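Local coordinates for protein CT263 (Chlamydia trachomatis, PDB 4QAS) that acts as a nucleosidase of the MTAN family and probably hydrolyses a futalosine-type nucleoside on the route to menaquinone, at the interface of chains A and B. Residues are numbered along the deposited sequence; one frame, centred on the assembly and turned at random. Chains: chain A/B, CT263.

The interface of chains A and B. Residues chain A 25-27, 38, 195; chain B 181, 185, 189.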
loop_
_atom_site.group_PDB
_atom_site.type_symbol
_atom_site.label_atom_id
_atom_site.label_comp_id
_atom_site.label_asym_id
_atom_site.label_seq_id
_atom_site.Cartn_x
_atom_site.Cartn_y
_atom_site.Cartn_z
ATOM N N LEU A 25 -2.273 -3.686 4.344
ATOM C CA LEU A 25 -2.088 -3.527 2.897
ATOM C C LEU A 25 -2.480 -4.749 2.101
ATOM O O LEU A 25 -2.831 -4.622 0.932
ATOM C CB LEU A 25 -0.625 -3.322 2.579
ATOM C CG LEU A 25 0.048 -2.046 2.932
ATOM C CD1 LEU A 25 1.486 -2.149 2.337
ATOM C CD2 LEU A 25 -0.701 -0.873 2.366
ATOM N N PHE A 26 -2.352 -5.950 2.680
ATOM C CA PHE A 26 -2.628 -7.206 2.007
ATOM C C PHE A 26 -3.569 -8.025 2.871
ATOM O O PHE A 26 -3.560 -7.872 4.104
ATOM C CB PHE A 26 -1.332 -8.009 1.773
ATOM C CG PHE A 26 -0.298 -7.268 1.014
ATOM C CD1 PHE A 26 -0.364 -7.183 -0.368
ATOM C CD2 PHE A 26 0.731 -6.665 1.664
ATOM C CE1 PHE A 26 0.595 -6.487 -1.069
ATOM C CE2 PHE A 26 1.688 -5.979 0.977
ATOM C CZ PHE A 26 1.615 -5.898 -0.409
ATOM N N PRO A 27 -4.331 -8.896 2.283
ATOM C CA PRO A 27 -5.262 -9.743 3.066
ATOM C C PRO A 27 -4.530 -10.934 3.681
ATOM O O PRO A 27 -4.717 -12.089 3.308
ATOM C CB PRO A 27 -6.321 -10.138 2.025
ATOM C CG PRO A 27 -5.589 -10.130 0.741
ATOM C CD PRO A 27 -4.601 -9.020 0.834
ATOM N N TYR A 38 0.752 -14.299 3.302
ATOM C CA TYR A 38 -0.033 -13.926 2.133
ATOM C C TYR A 38 0.766 -14.369 0.925
ATOM O O TYR A 38 1.995 -14.302 0.944
ATOM C CB TYR A 38 -0.196 -12.404 2.096
ATOM C CG TYR A 38 -0.799 -11.878 0.815
ATOM C CD1 TYR A 38 -2.111 -12.156 0.500
ATOM C CD2 TYR A 38 -0.065 -11.087 -0.057
ATOM C CE1 TYR A 38 -2.702 -11.681 -0.672
ATOM C CE2 TYR A 38 -0.655 -10.597 -1.230
ATOM C CZ TYR A 38 -1.954 -10.902 -1.516
ATOM O OH TYR A 38 -2.523 -10.409 -2.676
ATOM N N TYR A 195 7.865 -4.983 -2.673
ATOM C CA TYR A 195 7.053 -6.148 -3.004
ATOM C C TYR A 195 6.712 -6.160 -4.488
ATOM O O TYR A 195 6.842 -7.189 -5.166
ATOM C CB TYR A 195 5.781 -6.139 -2.151
ATOM C CG TYR A 195 4.571 -6.688 -2.861
ATOM C CD1 TYR A 195 4.342 -8.062 -2.942
ATOM C CD2 TYR A 195 3.658 -5.835 -3.467
ATOM C CE1 TYR A 195 3.225 -8.569 -3.607
ATOM C CE2 TYR A 195 2.551 -6.326 -4.125
ATOM C CZ TYR A 195 2.333 -7.691 -4.200
ATOM O OH TYR A 195 1.222 -8.150 -4.853
ATOM N N VAL B 181 -12.061 -10.755 -3.619
ATOM C CA VAL B 181 -10.926 -10.247 -2.847
ATOM C C VAL B 181 -9.760 -9.952 -3.773
ATOM O O VAL B 181 -9.187 -8.853 -3.736
ATOM C CB VAL B 181 -10.529 -11.221 -1.728
ATOM C CG1 VAL B 181 -9.264 -10.698 -1.016
ATOM C CG2 VAL B 181 -11.687 -11.367 -0.749
ATOM N N GLN B 185 -8.201 -6.305 -4.477
ATOM C CA GLN B 185 -6.800 -6.071 -4.166
ATOM C C GLN B 185 -6.043 -5.571 -5.393
ATOM O O GLN B 185 -5.148 -4.728 -5.273
ATOM C CB GLN B 185 -6.189 -7.347 -3.602
ATOM C CG GLN B 185 -4.721 -7.215 -3.215
ATOM C CD GLN B 185 -4.498 -6.304 -2.020
ATOM O OE1 GLN B 185 -5.428 -6.016 -1.250
ATOM N NE2 GLN B 185 -3.266 -5.878 -1.815
ATOM N N GLU B 189 -3.816 -2.200 -5.394
ATOM C CA GLU B 189 -2.401 -2.171 -5.751
ATOM C C GLU B 189 -2.107 -1.210 -6.894
ATOM O O GLU B 189 -0.996 -0.691 -6.983
ATOM C CB GLU B 189 -1.958 -3.587 -6.086
ATOM C CG GLU B 189 -1.943 -4.418 -4.836
ATOM C CD GLU B 189 -1.608 -5.859 -5.041
ATOM O OE1 GLU B 189 -1.361 -6.510 -4.007
ATOM O OE2 GLU B 189 -1.654 -6.337 -6.207
HETATM O O HOH W 1 -1.148 -9.060 -4.263
#
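A:Pro27 packs between B:Val181 and B:Gln185, and A:Phe26 lies against the B:Gln185 amide, at the centre of this patch, part of a two-fold interface between copies of an MTAN-family nucleosidase. Nucleosidases of this family are typically dimers, so the pairing may well be the biological one. One wall is the C-terminal helix 180-196 of chain B, whose successive turns present B:Val181, B:Gln185 and B:Glu189; the other is the turn after helix 16-25 of chain A, flanked by A:Tyr38 and A:Tyr195. A:Pro27 CG touches B:Val181 CG1 loosely at 4.1 Å, the two side chains running past each other in opposite directions, while A:Pro27 CD lies 3.9 Å from B:Gln185 CD. A:Phe26 brings its CD1 rim to 3.5 Å from B:Gln185 NE2, ring and amide tilted 43° apart. Its CB lies over the rim of one face of the A:Tyr38 ring and its CE1 over the rim of one face of the A:Tyr195 ring, so the side chain bridges the two tyrosines.

Farther out, B:Gln185 NE2 donates to the backbone oxygen A:Leu25 O at 3.1 Å, in the carbonyl plane, at the last residue of helix 16-25. The same amide nitrogen also donates within chain B to the carboxylate oxygen B:Glu189 OE1 at 3.0 Å, meeting it from above the carboxylate plane. Both acceptors lie close to the amide plane, which should hold its rotation, and the bend at chi2 (68°) turns the amide toward them. B:Glu189, extended beyond CG, reaches A:Tyr195 directly and A:Tyr38 through a water at the polar rim. This water bonds B:Glu189 OE1 at 2.6 Å, together with the phenol oxygens of A:Tyr38 and A:Tyr195; it sits in plane at the edge of the A:Tyr38 ring. A:Tyr195 OH can also hydrogen-bond B:Glu189 OE1 directly, at a longer 3.2 Å.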